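Local structure of gamma-hexachlorocyclohexane dehydrochlorinase (Novosphingobium barchaimii LL02, 5KVB) at residues Y24-I29 against A40-D45; D93-I98 against G129-S134. The protein catalyses dehydrochlorination of the pollutant lindane (gamma-hexachlorocyclohexane), probably in two successive steps by way of gamma-pentachlorocyclohexene to a tetrachlorocyclohexadiene. All coordinates share one frame; numbering follows the deposited sequence. Where two conformers were deposited one is given.

In the fold
Interactions 1 and 2 follow one another along the chain, the first closing before the second opens, and both belong to the SnoaL-like (NTF2-clan) fold, in which helix 10-33 packs against a curved mixed sheet. Their centres lie 11 Å apart. Interaction 1 ties the helix to the turn leading into strand 43-44; interaction 2 joins strands 94-107 and 130-145 across the strand between them. They meet at Phe133, whose N lies 2.8 Å from Ile42 O, a probable hydrogen bond. Helix 10-33 also packs on Val95 and Trp131, so it spans both contacts. Interaction 1 lies nearer the probable active-site residues Asp32 and His80, whereas interaction 2 is structural packing farther out.

Interaction 1 of 2, residues Y24-I29 against A40-D45; sequences YSDQLI and ASIWWD
Gln27 and Ile42 mark the nearest approach of the two backbones, CA to CA 7.3 Å, where helix 10-33 passes the type I turn that runs from Ala40 to Trp43. Ile42 fills the space between them with both of its branches. Its CG2 rests on Asp26 CB at 3.6 Å, while CD1 pushes in beside the helix backbone, 3.6 Å from Gln27 CA and equally close to Gln27 CB. A beta-branched, purely apolar residue suits this place because it can meet two successive helix residues at once. With chi1 at 68°, Ile42 CG1 sits between its own backbone N and carbonyl carbon, and it lies 3.4 Å above the plane of the Trp43 ring, offset toward its rim. Trp43 adds a lighter touch, CZ2 to Gln27 CG at 4.1 Å, the Gln27 amide standing almost perpendicular (89°) to the indole.

The polar edge is bridged by a water that donates to Asp26 OD2 at 2.8 Å and to Ser41 OG at 2.6 Å; the serine hydroxyl in turn bonds to Arg38 O. Asp26 OD1 forms salt bridges with Arg38 and with Arg86 of the second subunit, and two such partners are likely to keep this buried carboxylate ionised.

Gln27 also touches Tyr120 of strand 113-127, and its side chain is about 6 Å from that of His80, the probable proton acceptor. At the end of the turn, Trp43 touches Leu136 of strand 130-145 as well as Pro60 and Ala63 of helix 59-71.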
loop_
_atom_site.group_PDB
_atom_site.type_symbol
_atom_site.label_atom_id
_atom_site.label_comp_id
_atom_site.label_asym_id
_atom_site.label_seq_id
_atom_site.Cartn_x
_atom_site.Cartn_y
_atom_site.Cartn_z
ATOM N N TYR A 24 -11.551 6.528 -1.672
ATOM C CA TYR A 24 -10.485 6.266 -2.619
ATOM C C TYR A 24 -10.258 4.763 -2.810
ATOM O O TYR A 24 -10.156 4.284 -3.943
ATOM C CB TYR A 24 -9.217 6.968 -2.163
ATOM C CG TYR A 24 -8.060 6.873 -3.124
ATOM C CD1 TYR A 24 -7.934 7.746 -4.203
ATOM C CD2 TYR A 24 -7.093 5.909 -2.949
ATOM C CE1 TYR A 24 -6.847 7.658 -5.070
ATOM C CE2 TYR A 24 -6.019 5.810 -3.810
ATOM C CZ TYR A 24 -5.897 6.680 -4.849
ATOM O OH TYR A 24 -4.815 6.561 -5.687
ATOM N N SER A 25 -10.192 4.002 -1.724
ATOM C CA SER A 25 -10.088 2.559 -1.879
ATOM C C SER A 25 -11.316 1.978 -2.590
ATOM O O SER A 25 -11.169 1.041 -3.387
ATOM C CB SER A 25 -9.876 1.892 -0.523
ATOM O OG SER A 25 -8.545 2.145 -0.078
ATOM N N ASP A 26 -12.499 2.540 -2.339
ATOM C CA ASP A 26 -13.731 2.077 -2.994
ATOM C C ASP A 26 -13.668 2.283 -4.517
ATOM O O ASP A 26 -14.202 1.467 -5.266
ATOM C CB ASP A 26 -14.974 2.784 -2.419
ATOM C CG ASP A 26 -15.442 2.192 -1.092
ATOM O OD1 ASP A 26 -14.944 1.108 -0.701
ATOM O OD2 ASP A 26 -16.320 2.808 -0.443
ATOM N N GLN A 27 -12.991 3.340 -4.971
ATOM C CA GLN A 27 -12.798 3.535 -6.405
ATOM C C GLN A 27 -11.994 2.376 -6.988
ATOM O O GLN A 27 -12.383 1.778 -7.995
ATOM C CB GLN A 27 -12.095 4.874 -6.688
ATOM C CG GLN A 27 -12.160 5.343 -8.168
ATOM C CD GLN A 27 -11.145 4.680 -9.091
ATOM O OE1 GLN A 27 -10.161 4.105 -8.642
ATOM N NE2 GLN A 27 -11.379 4.783 -10.400
ATOM N N LEU A 28 -10.871 2.056 -6.356
ATOM C CA LEU A 28 -9.997 1.000 -6.867
ATOM C C LEU A 28 -10.683 -0.367 -6.818
ATOM O O LEU A 28 -10.656 -1.122 -7.795
ATOM C CB LEU A 28 -8.680 0.960 -6.083
ATOM C CG LEU A 28 -7.569 1.917 -6.531
ATOM C CD1 LEU A 28 -7.943 3.371 -6.297
ATOM C CD2 LEU A 28 -6.244 1.599 -5.854
ATOM N N ILE A 29 -11.292 -0.686 -5.681
ATOM C CA ILE A 29 -11.979 -1.970 -5.509
ATOM C C ILE A 29 -13.172 -2.094 -6.473
ATOM O O ILE A 29 -13.380 -3.139 -7.097
ATOM C CB ILE A 29 -12.451 -2.145 -4.038
ATOM C CG1 ILE A 29 -11.250 -2.249 -3.086
ATOM C CG2 ILE A 29 -13.322 -3.392 -3.870
ATOM C CD1 ILE A 29 -11.600 -1.956 -1.630
ATOM N N ALA A 40 -20.407 3.381 -7.992
ATOM C CA ALA A 40 -21.339 4.491 -8.192
ATOM C C ALA A 40 -21.501 5.356 -6.941
ATOM O O ALA A 40 -21.763 6.554 -7.043
ATOM C CB ALA A 40 -22.705 3.962 -8.640
ATOM N N SER A 41 -21.323 4.748 -5.770
ATOM C CA SER A 41 -21.632 5.368 -4.485
ATOM C C SER A 41 -20.714 6.528 -4.085
ATOM O O SER A 41 -21.070 7.318 -3.212
ATOM C CB SER A 41 -21.586 4.314 -3.364
ATOM O OG SER A 41 -20.264 3.839 -3.157
ATOM N N ILE A 42 -19.548 6.628 -4.713
ATOM C CA ILE A 42 -18.486 7.515 -4.231
ATOM C C ILE A 42 -18.418 8.889 -4.914
ATOM O O ILE A 42 -17.553 9.700 -4.561
ATOM C CB ILE A 42 -17.096 6.842 -4.391
ATOM C CG1 ILE A 42 -16.748 6.693 -5.877
ATOM C CG2 ILE A 42 -17.052 5.482 -3.684
ATOM C CD1 ILE A 42 -15.471 5.871 -6.169
ATOM N N TRP A 43 -19.320 9.157 -5.867
ATOM C CA TRP A 43 -19.260 10.369 -6.707
ATOM C C TRP A 43 -20.417 11.337 -6.486
ATOM O O TRP A 43 -21.580 10.924 -6.508
ATOM C CB TRP A 43 -19.275 10.009 -8.201
ATOM C CG TRP A 43 -18.299 8.962 -8.641
ATOM C CD1 TRP A 43 -18.537 7.620 -8.741
ATOM C CD2 TRP A 43 -16.938 9.160 -9.030
ATOM N NE1 TRP A 43 -17.408 6.970 -9.178
ATOM C CE2 TRP A 43 -16.405 7.891 -9.349
ATOM C CE3 TRP A 43 -16.113 10.284 -9.130
ATOM C CZ2 TRP A 43 -15.083 7.716 -9.781
ATOM C CZ3 TRP A 43 -14.800 10.113 -9.558
ATOM C CH2 TRP A 43 -14.301 8.837 -9.884
ATOM N N TRP A 44 -20.121 12.626 -6.362
ATOM C CA TRP A 44 -21.186 13.632 -6.515
ATOM C C TRP A 44 -21.696 13.593 -7.958
ATOM O O TRP A 44 -20.976 13.179 -8.866
ATOM C CB TRP A 44 -20.682 15.036 -6.172
ATOM C CG TRP A 44 -20.346 15.228 -4.725
ATOM C CD1 TRP A 44 -19.141 15.617 -4.203
ATOM C CD2 TRP A 44 -21.227 15.040 -3.613
ATOM N NE1 TRP A 44 -19.225 15.682 -2.830
ATOM C CE2 TRP A 44 -20.493 15.330 -2.441
ATOM C CE3 TRP A 44 -22.565 14.643 -3.490
ATOM C CZ2 TRP A 44 -21.050 15.232 -1.166
ATOM C CZ3 TRP A 44 -23.117 14.550 -2.224
ATOM C CH2 TRP A 44 -22.360 14.840 -1.079
ATOM N N ASP A 45 -22.931 14.030 -8.178
ATOM C CA ASP A 45 -23.497 13.954 -9.526
ATOM C C ASP A 45 -22.778 14.856 -10.526
ATOM O O ASP A 45 -22.836 14.596 -11.747
ATOM C CB ASP A 45 -24.993 14.281 -9.502
ATOM C CG ASP A 45 -25.826 13.160 -8.905
ATOM O OD1 ASP A 45 -25.338 12.014 -8.831
ATOM O OD2 ASP A 45 -26.988 13.418 -8.533
HETATM O O HOH W 1 -19.035 2.677 -1.197
#

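Interaction 2 of 2, residues D93-I98 against G129-S134; sequences DKVNGI and GVWKFS
In the mixed sheet of this NTF2-like fold, Trp131 reaches across strand 113-127 to meet Asp93, just before strand 94-107, and Val95 near its start. The two strands in contact are next-but-one neighbours, each antiparallel to the strand between them, and their backbones therefore stay well apart: Asp93 CA and Trp131 CA are 8.3 Å from each other. The long, flat tryptophan side chain is well suited to bridging this distance.

The far corner of the six-membered ring does the touching. CH2 of Trp131 lies 3.7 Å from Asp93 C, and the adjoining CZ3 is 3.7 Å from Asp93 O, so the ring rests against the peptide group that leads into the strand. Lys94 N comes to the ring edge, near its plane, 3.9 Å from Trp131 CH2. The apolar part of the contact is Val95 CG2 against the same CH2 of Trp131, at 3.7 Å, the two side chains crossing at about a right angle. The valine can do this because CG2 stands anti to its carbonyl carbon while CG1 is anti to the backbone N (chi1 167°), and its compact branched shape fits against the outer corner of the indole. Shortening the tryptophan to an alanine here would probably take the ring away from Val95 CG2 and the Asp93 peptide and open a gap beside Ile20 and Leu23 of helix 10-33.

Asp93 turns its carboxylate to other work, OD1 forming a salt bridge with Arg126 of the intervening strand. That strand also hydrogen-bonds through its backbone to Asp93 and Val95. Ile20 of helix 10-33 packs on both Val95 and Trp131, and Leu23 on Trp131, while Leu87 and Phe89 of strand 75-89 also touch the valine.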
loop_
_atom_site.group_PDB
_atom_site.type_symbol
_atom_site.label_atom_id
_atom_site.label_comp_id
_atom_site.label_asym_id
_atom_site.label_seq_id
_atom_site.Cartn_x
_atom_site.Cartn_y
_atom_site.Cartn_z
ATOM N N ASP A 93 -14.046 22.077 3.755
ATOM C CA ASP A 93 -14.943 21.204 2.987
ATOM C C ASP A 93 -14.390 20.774 1.627
ATOM O O ASP A 93 -15.140 20.317 0.768
ATOM C CB ASP A 93 -16.301 21.899 2.783
ATOM C CG ASP A 93 -16.999 22.214 4.091
ATOM O OD1 ASP A 93 -17.057 21.348 4.989
ATOM O OD2 ASP A 93 -17.483 23.358 4.213
ATOM N N LYS A 94 -13.088 20.937 1.422
ATOM C CA LYS A 94 -12.477 20.539 0.161
ATOM C C LYS A 94 -11.091 19.978 0.439
ATOM O O LYS A 94 -10.259 20.622 1.089
ATOM C CB LYS A 94 -12.403 21.718 -0.824
ATOM C CG LYS A 94 -11.842 21.349 -2.204
ATOM C CD LYS A 94 -11.906 22.518 -3.207
ATOM C CE LYS A 94 -13.343 22.900 -3.550
ATOM N NZ LYS A 94 -13.440 23.981 -4.591
ATOM N N VAL A 95 -10.866 18.761 -0.045
ATOM C CA VAL A 95 -9.604 18.057 0.165
ATOM C C VAL A 95 -8.968 17.660 -1.177
ATOM O O VAL A 95 -9.652 17.177 -2.088
ATOM C CB VAL A 95 -9.816 16.801 1.044
ATOM C CG1 VAL A 95 -8.586 15.890 1.021
ATOM C CG2 VAL A 95 -10.151 17.223 2.460
ATOM N N ASN A 96 -7.661 17.901 -1.303
ATOM C CA ASN A 96 -6.845 17.374 -2.394
ATOM C C ASN A 96 -6.196 16.059 -1.999
ATOM O O ASN A 96 -5.654 15.951 -0.895
ATOM C CB ASN A 96 -5.714 18.341 -2.756
ATOM C CG ASN A 96 -6.150 19.505 -3.608
ATOM O OD1 ASN A 96 -7.207 19.491 -4.222
ATOM N ND2 ASN A 96 -5.286 20.513 -3.687
ATOM N N GLY A 97 -6.215 15.081 -2.895
ATOM C CA GLY A 97 -5.450 13.870 -2.698
ATOM C C GLY A 97 -4.468 13.582 -3.825
ATOM O O GLY A 97 -4.711 13.930 -4.985
ATOM N N ILE A 98 -3.353 12.952 -3.480
ATOM C CA ILE A 98 -2.445 12.373 -4.460
ATOM C C ILE A 98 -2.147 10.944 -4.000
ATOM O O ILE A 98 -2.017 10.688 -2.802
ATOM C CB ILE A 98 -1.129 13.190 -4.620
ATOM C CG1 ILE A 98 -0.362 13.283 -3.293
ATOM C CG2 ILE A 98 -1.431 14.584 -5.197
ATOM C CD1 ILE A 98 0.976 14.021 -3.385
ATOM N N GLY A 129 -22.525 17.838 5.148
ATOM C CA GLY A 129 -21.864 16.965 6.100
ATOM C C GLY A 129 -21.241 15.683 5.564
ATOM O O GLY A 129 -20.552 14.987 6.298
ATOM N N VAL A 130 -21.479 15.377 4.291
ATOM C CA VAL A 130 -21.063 14.113 3.682
ATOM C C VAL A 130 -19.939 14.336 2.667
ATOM O O VAL A 130 -20.005 15.278 1.873
ATOM C CB VAL A 130 -22.266 13.433 2.981
ATOM C CG1 VAL A 130 -21.845 12.163 2.243
ATOM C CG2 VAL A 130 -23.358 13.125 3.990
ATOM N N TRP A 131 -18.913 13.472 2.684
ATOM C CA TRP A 131 -17.808 13.523 1.707
ATOM C C TRP A 131 -18.037 12.612 0.503
ATOM O O TRP A 131 -18.401 11.451 0.673
ATOM C CB TRP A 131 -16.473 13.107 2.361
ATOM C CG TRP A 131 -15.937 14.068 3.385
ATOM C CD1 TRP A 131 -16.063 13.966 4.745
ATOM C CD2 TRP A 131 -15.171 15.253 3.142
ATOM N NE1 TRP A 131 -15.435 15.021 5.359
ATOM C CE2 TRP A 131 -14.888 15.834 4.401
ATOM C CE3 TRP A 131 -14.724 15.898 1.985
ATOM C CZ2 TRP A 131 -14.145 17.014 4.530
ATOM C CZ3 TRP A 131 -13.985 17.077 2.117
ATOM C CH2 TRP A 131 -13.704 17.619 3.379
ATOM N N LYS A 132 -17.788 13.132 -0.702
ATOM C CA LYS A 132 -17.696 12.311 -1.920
ATOM C C LYS A 132 -16.636 12.893 -2.852
ATOM O O LYS A 132 -16.197 14.049 -2.675
ATOM C CB LYS A 132 -19.054 12.209 -2.662
ATOM C CG LYS A 132 -20.117 11.371 -1.924
ATOM C CD LYS A 132 -21.330 11.050 -2.802
ATOM C CE LYS A 132 -22.401 10.315 -1.993
ATOM N NZ LYS A 132 -23.481 9.767 -2.868
ATOM N N PHE A 133 -16.210 12.097 -3.834
ATOM C CA PHE A 133 -15.351 12.606 -4.922
ATOM C C PHE A 133 -15.986 13.769 -5.662
ATOM O O PHE A 133 -17.176 13.695 -6.018
ATOM C CB PHE A 133 -15.088 11.543 -5.988
ATOM C CG PHE A 133 -13.916 10.622 -5.741
ATOM C CD1 PHE A 133 -12.653 10.915 -6.256
ATOM C CD2 PHE A 133 -14.109 9.403 -5.113
ATOM C CE1 PHE A 133 -11.589 10.025 -6.104
ATOM C CE2 PHE A 133 -13.053 8.512 -4.945
ATOM C CZ PHE A 133 -11.788 8.816 -5.444
ATOM N N SER A 134 -15.190 14.796 -5.934
ATOM C CA SER A 134 -15.570 15.830 -6.896
ATOM C C SER A 134 -14.697 15.771 -8.152
ATOM O O SER A 134 -15.125 16.217 -9.216
ATOM C CB SER A 134 -15.495 17.230 -6.280
ATOM O OG SER A 134 -14.240 17.479 -5.681
#